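Local coordinates for conserved hypothetical protein, putative anti-sigma factor (Parabacteroides distasonis, PDB 4M0N) that probably acts as a FecR-type anti-sigma factor at the membrane, this chain being the part that holds its FecR and FecR C-terminal regions, at residues A[83-88]-A[135-140]; A[96-101]-A[105-110]; A[131-136]-A[142-147]. The protein carries 1 engineered substitution. One frame throughout, in Å; residues are numbered along the deposited sequence.

In the fold
All three contacts meet on one antiparallel sheet, in which strands 94-100, 106-111, 131-136 and 142-146 lie side by side. Contact 2 is the hairpin of the first two and contact 3 that of the last two; they adjoin in the sheet, although the chain visits the mixed sheet between them. Contact 1 alone ties the two sheets, from the end of strand 131-136 to the loop between strands 80-83 and 88-91. Along the chain, contact 2 falls between the segments of contact 1, and contact 3 follows. The centre of contact 2 is about 9 Å from each of the others; the centres of contacts 1 and 3, which share Val135 and Asn136, are about 12 Å apart.

Contact 1: residues A[83-88]-A[135-140]; sequences RTRQAD and VNNTNG. With EDO (1,2-ethanediol), chain C.
Gln86 reaches from the loop between strands 80-83 and 88-91 to Asn137 in the turn after strand 131-136, and its NE2 donates to Asn137 OD1 at 3.0 Å, nearly straight. The acceptor lies in the amide plane of Gln86, but the donor is tilted 31° from the carbonyl plane of Asn137. The side chains cross at about a right angle, and the bend at chi2 (100°) still leaves the two amides within 26° of each other. Asn137 ND2 in turn donates to Asp104 O, so both ends of this amide are used.

The charged neighbour is Arg85. Its NH2 comes obliquely to 3.6 Å from Asn137 OD1, while Gln86 CG lies over one guanidinium face, toward the rim.

Each partner is stiffened by polar bonds of its own. Arg83 grips Asp88 side-on, NE to OD1 and NH2 to OD2, both 2.9 Å, in a salt bridge that joins the strand residues flanking the loop. Within the loop, Ala87 O accepts from Thr84 N and, at 2.7 Å, from Thr84 OG1. In the other segment Asn136 forms an Asx turn: its OD1 takes Thr138 N at 3.0 Å and Thr138 OG1 at 2.6 Å. Gly140 N donates to Asn136 O, with a positive phi that favours glycine.

The side chains of Thr84, Gln86 and Ala87 pack on Met107 of strand 106-111. Amides suit this surface position because each can donate and accept; one neutral bond joins two separately braced turns, and the nearby arginine would tend to polarise the shared carbonyl oxygen.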
ATOM      1  N   ARG A  83      -4.867  12.950  -2.474  1.00 13.69           N
ATOM      2  CA  ARG A  83      -5.266  13.338  -1.130  1.00 14.84           C
ATOM      3  C   ARG A  83      -5.718  12.129  -0.348  1.00 14.99           C
ATOM      4  O   ARG A  83      -6.729  11.476  -0.669  1.00 15.07           O
ATOM      5  CB  ARG A  83      -6.385  14.375  -1.173  1.00 16.55           C
ATOM      6  CG  ARG A  83      -6.955  14.759   0.194  1.00 16.80           C
ATOM      7  CD  ARG A  83      -7.585  16.139   0.123  1.00 19.24           C
ATOM      8  NE  ARG A  83      -6.570  17.139  -0.147  1.00 20.29           N
ATOM      9  CZ  ARG A  83      -6.796  18.336  -0.677  1.00 23.65           C
ATOM     10  NH1 ARG A  83      -8.035  18.738  -0.960  1.00 26.14           N
ATOM     11  NH2 ARG A  83      -5.771  19.162  -0.879  1.00 22.85           N
ATOM     12  N   THR A  84      -4.933  11.837   0.672  1.00 14.78           N
ATOM     13  CA  THR A  84      -5.270  10.844   1.644  1.00 13.49           C
ATOM     14  C   THR A  84      -5.517  11.507   2.993  1.00 14.34           C
ATOM     15  O   THR A  84      -5.188  12.675   3.222  1.00 15.67           O
ATOM     16  CB  THR A  84      -4.171   9.806   1.806  1.00 12.71           C
ATOM     17  OG1 THR A  84      -3.063  10.392   2.508  1.00 12.62           O
ATOM     18  CG2 THR A  84      -3.729   9.262   0.479  1.00 12.81           C
ATOM     19  N   ARG A  85      -6.114  10.740   3.882  1.00 15.20           N
ATOM     20  CA  ARG A  85      -6.405  11.278   5.188  1.00 17.93           C
ATOM     21  C   ARG A  85      -5.146  11.849   5.844  1.00 18.89           C
ATOM     22  O   ARG A  85      -5.222  12.899   6.482  1.00 20.57           O
ATOM     23  CB  ARG A  85      -7.047  10.221   6.081  1.00 19.54           C
ATOM     24  CG  ARG A  85      -7.480  10.777   7.442  1.00 24.10           C
ATOM     25  CD  ARG A  85      -7.959   9.688   8.399  1.00 28.63           C
ATOM     26  NE  ARG A  85      -6.930   8.693   8.741  1.00 29.64           N
ATOM     27  CZ  ARG A  85      -6.025   8.798   9.721  1.00 38.12           C
ATOM     28  NH1 ARG A  85      -5.976   9.869  10.510  1.00 38.93           N
ATOM     29  NH2 ARG A  85      -5.155   7.812   9.921  1.00 45.46           N
ATOM     30  N   GLN A  86      -4.024  11.142   5.705  1.00 17.75           N
ATOM     31  CA  GLN A  86      -2.787  11.454   6.407  1.00 19.81           C
ATOM     32  C   GLN A  86      -1.959  12.549   5.729  1.00 18.63           C
ATOM     33  O   GLN A  86      -1.154  13.216   6.385  1.00 19.61           O
ATOM     34  CB  GLN A  86      -1.943  10.204   6.499  1.00 23.19           C
ATOM     35  CG  GLN A  86      -2.613   9.081   7.282  1.00 25.30           C
ATOM     36  CD  GLN A  86      -3.251   8.023   6.393  1.00 21.65           C
ATOM     37  OE1 GLN A  86      -3.753   8.316   5.283  1.00 18.92           O
ATOM     38  NE2 GLN A  86      -3.270   6.785   6.894  1.00 20.58           N
ATOM     39  N   ALA A  87      -2.120  12.671   4.412  1.00 15.18           N
ATOM     40  CA  ALA A  87      -1.157  13.421   3.622  1.00 14.00           C
ATOM     41  C   ALA A  87      -1.671  13.710   2.261  1.00 14.45           C
ATOM     42  O   ALA A  87      -2.430  12.936   1.686  1.00 15.38           O
ATOM     43  CB  ALA A  87       0.123  12.618   3.452  1.00 14.24           C
ATOM     44  N   ASP A  88      -1.208  14.815   1.713  1.00 13.31           N
ATOM     45  CA  ASP A  88      -1.319  15.019   0.287  1.00 14.61           C
ATOM     46  C   ASP A  88      -0.018  14.640  -0.374  1.00 15.44           C
ATOM     47  O   ASP A  88       1.066  15.040   0.079  1.00 18.46           O
ATOM     48  CB  ASP A  88      -1.571  16.491  -0.041  1.00 15.19           C
ATOM     49  CG  ASP A  88      -2.995  16.967   0.234  1.00 18.92           C
ATOM     50  OD1 ASP A  88      -3.905  16.164   0.462  1.00 18.41           O
ATOM     51  OD2 ASP A  88      -3.251  18.200   0.120  1.00 24.33           O
ATOM     52  N   VAL A 135       4.579   6.669   7.459  1.00 16.19           N
ATOM     53  CA  VAL A 135       3.883   7.323   8.563  1.00 16.67           C
ATOM     54  C   VAL A 135       3.255   6.262   9.445  1.00 17.41           C
ATOM     55  O   VAL A 135       2.568   5.369   8.969  1.00 16.07           O
ATOM     56  CB  VAL A 135       2.785   8.278   8.053  1.00 19.91           C
ATOM     57  CG1 VAL A 135       1.918   8.827   9.192  1.00 23.95           C
ATOM     58  CG2 VAL A 135       3.405   9.412   7.280  1.00 20.43           C
ATOM     59  N   ASN A 136       3.477   6.374  10.737  1.00 16.84           N
ATOM     60  CA  ASN A 136       2.857   5.444  11.651  1.00 18.50           C
ATOM     61  C   ASN A 136       1.560   6.110  12.177  1.00 20.19           C
ATOM     62  O   ASN A 136       1.574   7.129  12.861  1.00 21.70           O
ATOM     63  CB  ASN A 136       3.869   5.070  12.730  1.00 21.12           C
ATOM     64  CG  ASN A 136       3.406   3.933  13.604  1.00 24.25           C
ATOM     65  OD1 ASN A 136       2.295   3.937  14.102  1.00 23.42           O
ATOM     66  ND2 ASN A 136       4.266   2.956  13.793  1.00 27.78           N
ATOM     67  N   ASN A 137       0.430   5.518  11.834  1.00 18.76           N
ATOM     68  CA  ASN A 137      -0.883   6.058  12.192  1.00 22.22           C
ATOM     69  C   ASN A 137      -1.168   5.933  13.674  1.00 24.44           C
ATOM     70  O   ASN A 137      -2.091   6.583  14.203  1.00 27.27           O
ATOM     71  CB  ASN A 137      -1.986   5.293  11.459  1.00 22.19           C
ATOM     72  CG  ASN A 137      -1.948   5.472   9.982  1.00 21.08           C
ATOM     73  OD1 ASN A 137      -1.749   6.588   9.476  1.00 21.19           O
ATOM     74  ND2 ASN A 137      -2.161   4.364   9.249  1.00 21.11           N
ATOM     75  N   THR A 138      -0.414   5.090  14.363  1.00 24.23           N
ATOM     76  CA  THR A 138      -0.718   4.862  15.765  1.00 24.11           C
ATOM     77  C   THR A 138       0.070   5.736  16.718  1.00 23.69           C
ATOM     78  O   THR A 138      -0.365   5.949  17.838  1.00 25.13           O
ATOM     79  CB  THR A 138      -0.461   3.418  16.173  1.00 28.36           C
ATOM     80  OG1 THR A 138       0.939   3.207  16.220  1.00 29.31           O
ATOM     81  CG2 THR A 138      -1.080   2.425  15.210  1.00 31.14           C
ATOM     82  N   ASN A 139       1.253   6.204  16.316  1.00 24.64           N
ATOM     83  CA  ASN A 139       2.131   6.937  17.252  1.00 25.36           C
ATOM     84  C   ASN A 139       2.755   8.199  16.653  1.00 23.38           C
ATOM     85  O   ASN A 139       3.487   8.925  17.330  1.00 24.90           O
ATOM     86  CB  ASN A 139       3.205   6.011  17.802  1.00 24.69           C
ATOM     87  CG  ASN A 139       4.170   5.531  16.746  1.00 27.47           C
ATOM     88  OD1 ASN A 139       4.253   6.108  15.686  1.00 24.28           O
ATOM     89  ND2 ASN A 139       4.901   4.457  17.037  1.00 27.33           N
ATOM     90  N   GLY A 140       2.453   8.434  15.392  1.00 23.00           N
ATOM     91  CA  GLY A 140       2.708   9.712  14.747  1.00 24.31           C
ATOM     92  C   GLY A 140       4.123   9.787  14.222  1.00 22.95           C
ATOM     93  O   GLY A 140       4.549  10.833  13.721  1.00 21.56           O
TER
HETATM   94  C1  EDO C 402       7.571   4.945  11.773  1.00 38.56           C
HETATM   95  O1  EDO C 402       7.197   4.249  12.975  1.00 34.32           O
HETATM   96  C2  EDO C 402       7.683   3.953  10.624  1.00 35.72           C
HETATM   97  O2  EDO C 402       8.542   2.867  10.977  1.00 41.55           O

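Contact 2: residues A[96-101]-A[105-110]; sequences FNVKAY and ELMAVS
Ala100 and Met107 make the closest approach of one side chain to another in this antiparallel hairpin, Ala100 CB lying 3.6 Å from Met107 CG. Met107 leaves its backbone with CG opposite the N (chi1 175°) and then bends at chi2 (-93°), which brings CE back along the sheet to 4.3 Å from Val98 CG1. The small alanine leaves room for the methionine chain, which is unbranched and flexible enough to touch both Ala100 and Val98. Val98 CG1 also meets Val109 CG2 at 4.3 Å, two branched residues facing each other at a non-hydrogen-bonded pair.

The face that carries Asn97, Lys99, Ala108 and Ser110 is mostly polar. Asn97 and Ser110 form a hydrogen-bonded pair, and a water links their side chains, accepting from Asn97 ND2 at 3.0 Å and lying 2.8 Å from Ser110 OG. Their polar ends have further partners: Glu67 for Asn97 ND2, Trp155 for OD1, Gln132 for Ser110 OG. Lys99 is extended throughout, a shape that carries NZ away from small Ala108 to a salt bridge with Asp173.

Phe96 takes the crowded position, CG between the backbone N and the carbonyl carbon (chi1 56°), and this leads the ring away from strand 106-111. Val98 CG2 lies at its edge, and the ring meets Phe70.

Four backbone bonds hold the ladder, among them Lys99 N to Ala108 O at 2.7 Å and Ser110 N to Asn97 O at 2.9 Å. Strand 67-72 pairs with the far edge of 94-100, and strand 131-136 with that of 106-111. Phe96 and Val109 pack on Val89 of strand 88-91 in the second sheet, while Asp173 belongs to helix 167-178, so the hairpin lies between that sheet and the helical side.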
ATOM      1  N   PHE A  96       4.568   6.741  -8.629  1.00 14.49           N
ATOM      2  CA  PHE A  96       4.745   6.489  -7.204  1.00 15.06           C
ATOM      3  C   PHE A  96       3.602   5.677  -6.647  1.00 12.93           C
ATOM      4  O   PHE A  96       2.475   5.707  -7.181  1.00 14.17           O
ATOM      5  CB  PHE A  96       4.850   7.800  -6.442  1.00 14.73           C
ATOM      6  CG  PHE A  96       3.673   8.713  -6.674  1.00 13.79           C
ATOM      7  CD1 PHE A  96       3.605   9.515  -7.805  1.00 15.20           C
ATOM      8  CD2 PHE A  96       2.632   8.753  -5.772  1.00 15.31           C
ATOM      9  CE1 PHE A  96       2.496  10.316  -8.040  1.00 14.86           C
ATOM     10  CE2 PHE A  96       1.497   9.541  -6.018  1.00 13.98           C
ATOM     11  CZ  PHE A  96       1.453  10.344  -7.147  1.00 14.23           C
ATOM     12  N   ASN A  97       3.926   4.946  -5.578  1.00 11.82           N
ATOM     13  CA  ASN A  97       2.960   4.171  -4.811  1.00 10.79           C
ATOM     14  C   ASN A  97       2.539   4.879  -3.549  1.00 10.47           C
ATOM     15  O   ASN A  97       3.349   5.440  -2.835  1.00 11.53           O
ATOM     16  CB  ASN A  97       3.610   2.841  -4.383  1.00 12.15           C
ATOM     17  CG  ASN A  97       2.606   1.777  -4.040  1.00 13.37           C
ATOM     18  OD1 ASN A  97       1.983   1.174  -4.937  1.00 14.85           O
ATOM     19  ND2 ASN A  97       2.505   1.455  -2.747  1.00 14.53           N
ATOM     20  N   VAL A  98       1.237   4.829  -3.263  1.00 10.57           N
ATOM     21  CA  VAL A  98       0.695   5.350  -2.018  1.00 11.54           C
ATOM     22  C   VAL A  98      -0.069   4.210  -1.378  1.00 11.72           C
ATOM     23  O   VAL A  98      -1.037   3.698  -1.936  1.00 12.86           O
ATOM     24  CB  VAL A  98      -0.279   6.510  -2.262  1.00 12.00           C
ATOM     25  CG1 VAL A  98      -0.779   7.032  -0.961  1.00 13.91           C
ATOM     26  CG2 VAL A  98       0.388   7.626  -3.068  1.00 13.57           C
ATOM     27  N   LYS A  99       0.421   3.801  -0.224  1.00 11.24           N
ATOM     28  CA  LYS A  99      -0.220   2.717   0.531  1.00 11.74           C
ATOM     29  C   LYS A  99      -0.767   3.341   1.781  1.00 11.80           C
ATOM     30  O   LYS A  99      -0.006   3.710   2.701  1.00 11.90           O
ATOM     31  CB  LYS A  99       0.759   1.610   0.849  1.00 12.77           C
ATOM     32  CG  LYS A  99       0.063   0.438   1.508  1.00 15.26           C
ATOM     33  CD  LYS A  99       1.022  -0.670   1.785  1.00 19.99           C
ATOM     34  CE  LYS A  99       0.269  -1.814   2.449  1.00 24.20           C
ATOM     35  NZ  LYS A  99       1.199  -2.964   2.480  1.00 28.05           N
ATOM     36  N   ALA A 100      -2.094   3.458   1.863  1.00 12.59           N
ATOM     37  CA  ALA A 100      -2.760   4.243   2.924  1.00 12.45           C
ATOM     38  C   ALA A 100      -4.101   3.632   3.278  1.00 13.11           C
ATOM     39  O   ALA A 100      -5.121   4.263   3.209  1.00 13.01           O
ATOM     40  CB  ALA A 100      -2.916   5.707   2.500  1.00 13.21           C
ATOM     41  N   TYR A 101      -4.075   2.366   3.620  1.00 12.51           N
ATOM     42  CA  TYR A 101      -5.282   1.664   4.046  1.00 12.60           C
ATOM     43  C   TYR A 101      -5.664   2.205   5.427  1.00 14.40           C
ATOM     44  O   TYR A 101      -4.849   2.244   6.376  1.00 14.98           O
ATOM     45  CB  TYR A 101      -5.057   0.152   4.134  1.00 12.71           C
ATOM     46  CG  TYR A 101      -4.936  -0.530   2.811  1.00 12.39           C
ATOM     47  CD1 TYR A 101      -6.062  -0.893   2.080  1.00 12.97           C
ATOM     48  CD2 TYR A 101      -3.694  -0.814   2.275  1.00 11.48           C
ATOM     49  CE1 TYR A 101      -5.961  -1.531   0.857  1.00 12.67           C
ATOM     50  CE2 TYR A 101      -3.591  -1.463   1.075  1.00 11.45           C
ATOM     51  CZ  TYR A 101      -4.707  -1.802   0.361  1.00 11.45           C
ATOM     52  OH  TYR A 101      -4.565  -2.456  -0.827  1.00 13.58           O
ATOM     53  N   GLU A 105      -1.745   0.122  10.419  1.00 18.75           N
ATOM     54  CA  GLU A 105      -0.959   0.950  11.324  0.50 20.43           C
ATOM     55  C   GLU A 105      -0.009   1.863  10.549  1.00 17.79           C
ATOM     56  O   GLU A 105       0.366   2.911  11.061  1.00 18.61           O
ATOM     57  CB  GLU A 105      -0.200   0.105  12.367  0.50 24.30           C
ATOM     58  CG  GLU A 105       0.919  -0.788  11.855  0.50 25.69           C
ATOM     59  CD  GLU A 105       1.807  -1.329  12.968  0.50 28.74           C
ATOM     60  OE1 GLU A 105       1.269  -1.798  13.996  0.50 32.03           O
ATOM     61  OE2 GLU A 105       3.050  -1.289  12.810  0.50 34.19           O
ATOM     62  N   LEU A 106       0.371   1.485   9.328  1.00 16.65           N
ATOM     63  CA  LEU A 106       1.314   2.281   8.568  1.00 16.60           C
ATOM     64  C   LEU A 106       0.744   2.802   7.271  1.00 17.03           C
ATOM     65  O   LEU A 106      -0.111   2.152   6.655  1.00 19.45           O
ATOM     66  CB  LEU A 106       2.563   1.478   8.237  1.00 20.67           C
ATOM     67  CG  LEU A 106       3.306   0.781   9.370  1.00 24.58           C
ATOM     68  CD1 LEU A 106       4.404  -0.132   8.829  1.00 29.96           C
ATOM     69  CD2 LEU A 106       3.886   1.837  10.281  1.00 24.70           C
ATOM     70  N   MET A 107       1.229   3.976   6.862  1.00 14.11           N
ATOM     71  CA  MET A 107       1.004   4.531   5.552  1.00 13.67           C
ATOM     72  C   MET A 107       2.376   4.795   4.921  1.00 13.74           C
ATOM     73  O   MET A 107       3.311   5.131   5.618  1.00 14.45           O
ATOM     74  CB  MET A 107       0.203   5.815   5.707  1.00 15.98           C
ATOM     75  CG  MET A 107      -0.038   6.614   4.470  1.00 19.59           C
ATOM     76  SD  MET A 107       1.178   7.892   4.146  1.00 25.94           S
ATOM     77  CE  MET A 107       0.240   8.714   2.857  1.00 24.40           C
ATOM     78  N   ALA A 108       2.507   4.538   3.634  1.00 12.67           N
ATOM     79  CA  ALA A 108       3.793   4.746   2.973  1.00 13.77           C
ATOM     80  C   ALA A 108       3.635   5.246   1.563  1.00 14.56           C
ATOM     81  O   ALA A 108       2.769   4.776   0.799  1.00 13.51           O
ATOM     82  CB  ALA A 108       4.626   3.480   2.944  1.00 15.33           C
ATOM     83  N   VAL A 109       4.510   6.192   1.213  1.00 13.84           N
ATOM     84  CA  VAL A 109       4.625   6.706  -0.135  1.00 13.28           C
ATOM     85  C   VAL A 109       6.019   6.385  -0.651  1.00 12.66           C
ATOM     86  O   VAL A 109       7.007   6.649   0.018  1.00 13.49           O
ATOM     87  CB  VAL A 109       4.410   8.237  -0.164  1.00 14.43           C
ATOM     88  CG1 VAL A 109       4.610   8.805  -1.556  1.00 14.69           C
ATOM     89  CG2 VAL A 109       3.026   8.574   0.398  1.00 15.70           C
ATOM     90  N   SER A 110       6.072   5.755  -1.820  1.00 12.71           N
ATOM     91  CA  SER A 110       7.320   5.200  -2.372  1.00 13.69           C
ATOM     92  C   SER A 110       7.434   5.626  -3.819  1.00 13.77           C
ATOM     93  O   SER A 110       6.516   5.409  -4.609  1.00 14.15           O
ATOM     94  CB  SER A 110       7.298   3.686  -2.306  1.00 14.72           C
ATOM     95  OG  SER A 110       6.960   3.183  -1.010  1.00 14.56           O
TER
HETATM   96  O   HOH W   1       4.230   2.846  -0.737  1.00 14.00           O
HETATM   97  O   HOH W   2      -1.575   0.981   4.535  1.00 14.45           O
HETATM   98  O   HOH W   3      -2.486   3.711   6.443  1.00 16.08           O

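Contact 3: residues A[131-136]-A[142-147]; sequences EQIIVN and ILKKNE. With EDO (1,2-ethanediol), chain C.
One water oxygen is gripped by Gln132, Lys145 and Glu147: it donates to Gln132 OE1 at 2.6 Å and Glu147 OE1 at 2.7 Å, and accepts from Lys145 NZ at 3.2 Å. Gln132, whose NE2 is engaged by Ser110, runs alongside both neighbours, pointing the same way; Glu147 also binds Tyr161 and Asn163.

Glu131 and Lys144 form a salt bridge on the other face, NZ to OE2 at 3.0 Å, the nitrogen standing above the carboxylate plane. The bend of Lys144 at chi2 (-104°) swings its long chain back across the strands to reach it, while OE1 accepts from Leu128 N. With an alanine in place of Glu131, Lys144 NZ would probably lose its charge mate and Leu128 N its acceptor.

Beta-branched Ile134 suits an extended strand: its CB lies 4.4 Å from Leu143 CB, and its CD1 packs at 4.0 Å on CD in the aliphatic part of Lys145. Four backbone bonds, such as Leu143 N to Ile134 O at 2.8 Å, complete the antiparallel hairpin. Opposite charges on both faces, one pair direct and one bridged by water, therefore supplement the ladder at a partly solvated sheet edge.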
ATOM      1  N   GLU A 131      13.204   6.368  -2.734  1.00 14.81           N
ATOM      2  CA  GLU A 131      12.996   6.888  -1.400  1.00 15.01           C
ATOM      3  C   GLU A 131      11.537   6.680  -1.015  1.00 14.64           C
ATOM      4  O   GLU A 131      10.657   6.537  -1.864  1.00 15.38           O
ATOM      5  CB  GLU A 131      13.347   8.381  -1.358  1.00 15.06           C
ATOM      6  CG  GLU A 131      14.791   8.657  -1.720  1.00 17.66           C
ATOM      7  CD  GLU A 131      15.192  10.105  -1.413  1.00 20.59           C
ATOM      8  OE1 GLU A 131      14.357  11.012  -1.673  1.00 18.47           O
ATOM      9  OE2 GLU A 131      16.322  10.311  -0.907  1.00 20.97           O
ATOM     10  N   GLN A 132      11.301   6.635   0.282  1.00 15.33           N
ATOM     11  CA  GLN A 132      10.012   6.329   0.814  1.00 14.98           C
ATOM     12  C   GLN A 132       9.806   7.104   2.093  1.00 15.06           C
ATOM     13  O   GLN A 132      10.756   7.368   2.801  1.00 16.17           O
ATOM     14  CB  GLN A 132      10.020   4.819   1.130  1.00 18.93           C
ATOM     15  CG  GLN A 132       8.873   4.217   1.856  1.00 26.60           C
ATOM     16  CD  GLN A 132       9.089   2.735   2.045  1.00 19.98           C
ATOM     17  OE1 GLN A 132       9.899   2.276   2.885  1.00 19.62           O
ATOM     18  NE2 GLN A 132       8.372   1.981   1.267  1.00 20.04           N
ATOM     19  N   ILE A 133       8.551   7.427   2.377  1.00 15.21           N
ATOM     20  CA  ILE A 133       8.140   7.933   3.681  0.50 14.68           C
ATOM     21  C   ILE A 133       7.150   6.945   4.270  1.00 14.61           C
ATOM     22  O   ILE A 133       6.256   6.449   3.568  1.00 13.68           O
ATOM     23  CB  ILE A 133       7.493   9.308   3.566  0.50 13.78           C
ATOM     24  CG1 ILE A 133       8.575  10.355   3.264  0.50 14.20           C
ATOM     25  CG2 ILE A 133       6.698   9.669   4.824  0.50 14.65           C
ATOM     26  CD1 ILE A 133       7.960  11.622   2.749  0.50 14.92           C
ATOM     27  N   ILE A 134       7.364   6.603   5.539  1.00 15.56           N
ATOM     28  CA  ILE A 134       6.468   5.740   6.276  1.00 14.39           C
ATOM     29  C   ILE A 134       5.905   6.597   7.384  1.00 15.74           C
ATOM     30  O   ILE A 134       6.667   7.170   8.184  1.00 18.49           O
ATOM     31  CB  ILE A 134       7.174   4.490   6.835  1.00 16.21           C
ATOM     32  CG1 ILE A 134       7.870   3.700   5.691  1.00 18.68           C
ATOM     33  CG2 ILE A 134       6.169   3.627   7.611  1.00 18.37           C
ATOM     34  CD1 ILE A 134       8.583   2.423   6.127  1.00 25.02           C
ATOM     35  N   VAL A 135       4.579   6.669   7.459  1.00 16.19           N
ATOM     36  CA  VAL A 135       3.883   7.323   8.563  1.00 16.67           C
ATOM     37  C   VAL A 135       3.255   6.262   9.445  1.00 17.41           C
ATOM     38  O   VAL A 135       2.568   5.369   8.969  1.00 16.07           O
ATOM     39  CB  VAL A 135       2.785   8.278   8.053  1.00 19.91           C
ATOM     40  CG1 VAL A 135       1.918   8.827   9.192  1.00 23.95           C
ATOM     41  CG2 VAL A 135       3.405   9.412   7.280  1.00 20.43           C
ATOM     42  N   ASN A 136       3.477   6.374  10.737  1.00 16.84           N
ATOM     43  CA  ASN A 136       2.857   5.444  11.651  1.00 18.50           C
ATOM     44  C   ASN A 136       1.560   6.110  12.177  1.00 20.19           C
ATOM     45  O   ASN A 136       1.574   7.129  12.861  1.00 21.70           O
ATOM     46  CB  ASN A 136       3.869   5.070  12.730  1.00 21.12           C
ATOM     47  CG  ASN A 136       3.406   3.933  13.604  1.00 24.25           C
ATOM     48  OD1 ASN A 136       2.295   3.937  14.102  1.00 23.42           O
ATOM     49  ND2 ASN A 136       4.266   2.956  13.793  1.00 27.78           N
ATOM     50  N   ILE A 142       7.255   9.458  11.779  1.00 16.79           N
ATOM     51  CA  ILE A 142       7.426   9.649  10.375  1.00 16.10           C
ATOM     52  C   ILE A 142       8.877   9.257  10.067  1.00 17.36           C
ATOM     53  O   ILE A 142       9.800   9.788  10.689  1.00 16.93           O
ATOM     54  CB  ILE A 142       7.230  11.132   9.965  1.00 18.07           C
ATOM     55  CG1 ILE A 142       5.846  11.669  10.392  1.00 19.28           C
ATOM     56  CG2 ILE A 142       7.391  11.275   8.465  1.00 18.63           C
ATOM     57  CD1 ILE A 142       5.694  13.177  10.263  1.00 21.49           C
ATOM     58  N   LEU A 143       9.046   8.353   9.115  1.00 15.65           N
ATOM     59  CA  LEU A 143      10.381   7.871   8.718  1.00 14.99           C
ATOM     60  C   LEU A 143      10.585   8.051   7.246  1.00 14.74           C
ATOM     61  O   LEU A 143       9.821   7.518   6.436  1.00 14.84           O
ATOM     62  CB  LEU A 143      10.518   6.373   9.066  1.00 16.71           C
ATOM     63  CG  LEU A 143      11.808   5.702   8.613  1.00 17.51           C
ATOM     64  CD1 LEU A 143      12.983   6.422   9.222  1.00 18.94           C
ATOM     65  CD2 LEU A 143      11.796   4.190   8.955  1.00 19.54           C
ATOM     66  N   LYS A 144      11.638   8.778   6.869  1.00 15.69           N
ATOM     67  CA  LYS A 144      12.079   8.800   5.494  1.00 16.38           C
ATOM     68  C   LYS A 144      13.286   7.894   5.360  1.00 15.48           C
ATOM     69  O   LYS A 144      14.191   7.943   6.168  1.00 15.79           O
ATOM     70  CB  LYS A 144      12.465  10.227   5.087  1.00 18.22           C
ATOM     71  CG  LYS A 144      12.898  10.389   3.632  1.00 19.80           C
ATOM     72  CD  LYS A 144      14.384  10.539   3.500  1.00 28.08           C
ATOM     73  CE  LYS A 144      14.863  10.406   2.067  1.00 30.93           C
ATOM     74  NZ  LYS A 144      16.359  10.327   2.100  1.00 30.26           N
ATOM     75  N   LYS A 145      13.284   7.086   4.306  1.00 15.95           N
ATOM     76  CA  LYS A 145      14.292   6.077   4.111  1.00 16.13           C
ATOM     77  C   LYS A 145      14.392   5.663   2.656  1.00 16.42           C
ATOM     78  O   LYS A 145      13.601   6.091   1.833  1.00 17.70           O
ATOM     79  CB  LYS A 145      13.987   4.835   4.947  1.00 18.19           C
ATOM     80  CG  LYS A 145      12.696   4.121   4.573  1.00 19.08           C
ATOM     81  CD  LYS A 145      12.494   2.842   5.378  1.00 23.12           C
ATOM     82  CE  LYS A 145      13.583   1.787   5.197  1.00 27.53           C
ATOM     83  NZ  LYS A 145      13.062   0.507   5.727  1.00 29.63           N
ATOM     84  N   ASN A 146      15.369   4.805   2.352  1.00 17.16           N
ATOM     85  CA  ASN A 146      15.466   4.229   1.026  1.00 18.96           C
ATOM     86  C   ASN A 146      14.697   2.941   0.963  1.00 17.02           C
ATOM     87  O   ASN A 146      14.671   2.159   1.925  1.00 19.05           O
ATOM     88  CB  ASN A 146      16.934   3.959   0.649  1.00 20.18           C
ATOM     89  CG  ASN A 146      17.757   5.220   0.544  1.00 25.74           C
ATOM     90  OD1 ASN A 146      17.300   6.238   0.038  1.00 29.66           O
ATOM     91  ND2 ASN A 146      19.011   5.134   0.964  1.00 31.06           N
ATOM     92  N   GLU A 147      14.083   2.684  -0.175  1.00 16.66           N
ATOM     93  CA  GLU A 147      13.433   1.391  -0.394  1.00 17.15           C
ATOM     94  C   GLU A 147      13.314   1.222  -1.890  1.00 17.08           C
ATOM     95  O   GLU A 147      13.100   2.190  -2.628  1.00 16.94           O
ATOM     96  CB  GLU A 147      12.051   1.336   0.277  1.00 17.90           C
ATOM     97  CG  GLU A 147      11.326  -0.001   0.135  1.00 18.83           C
ATOM     98  CD  GLU A 147      12.128  -1.150   0.700  1.00 22.61           C
ATOM     99  OE1 GLU A 147      11.986  -1.444   1.896  1.00 24.96           O
ATOM    100  OE2 GLU A 147      12.889  -1.779  -0.067  1.00 21.09           O
TER
HETATM  101  C1  EDO C 402       7.571   4.945  11.773  1.00 38.56           C
HETATM  102  O1  EDO C 402       7.197   4.249  12.975  1.00 34.32           O
HETATM  103  C2  EDO C 402       7.683   3.953  10.624  1.00 35.72           C
HETATM  104  O2  EDO C 402       8.542   2.867  10.977  1.00 41.55           O
HETATM  105  O   HOH W   4      10.617   3.644  -2.648  1.00 17.06           O
HETATM  106  O   HOH W   5      10.604  -0.061   3.780  1.00 27.47           O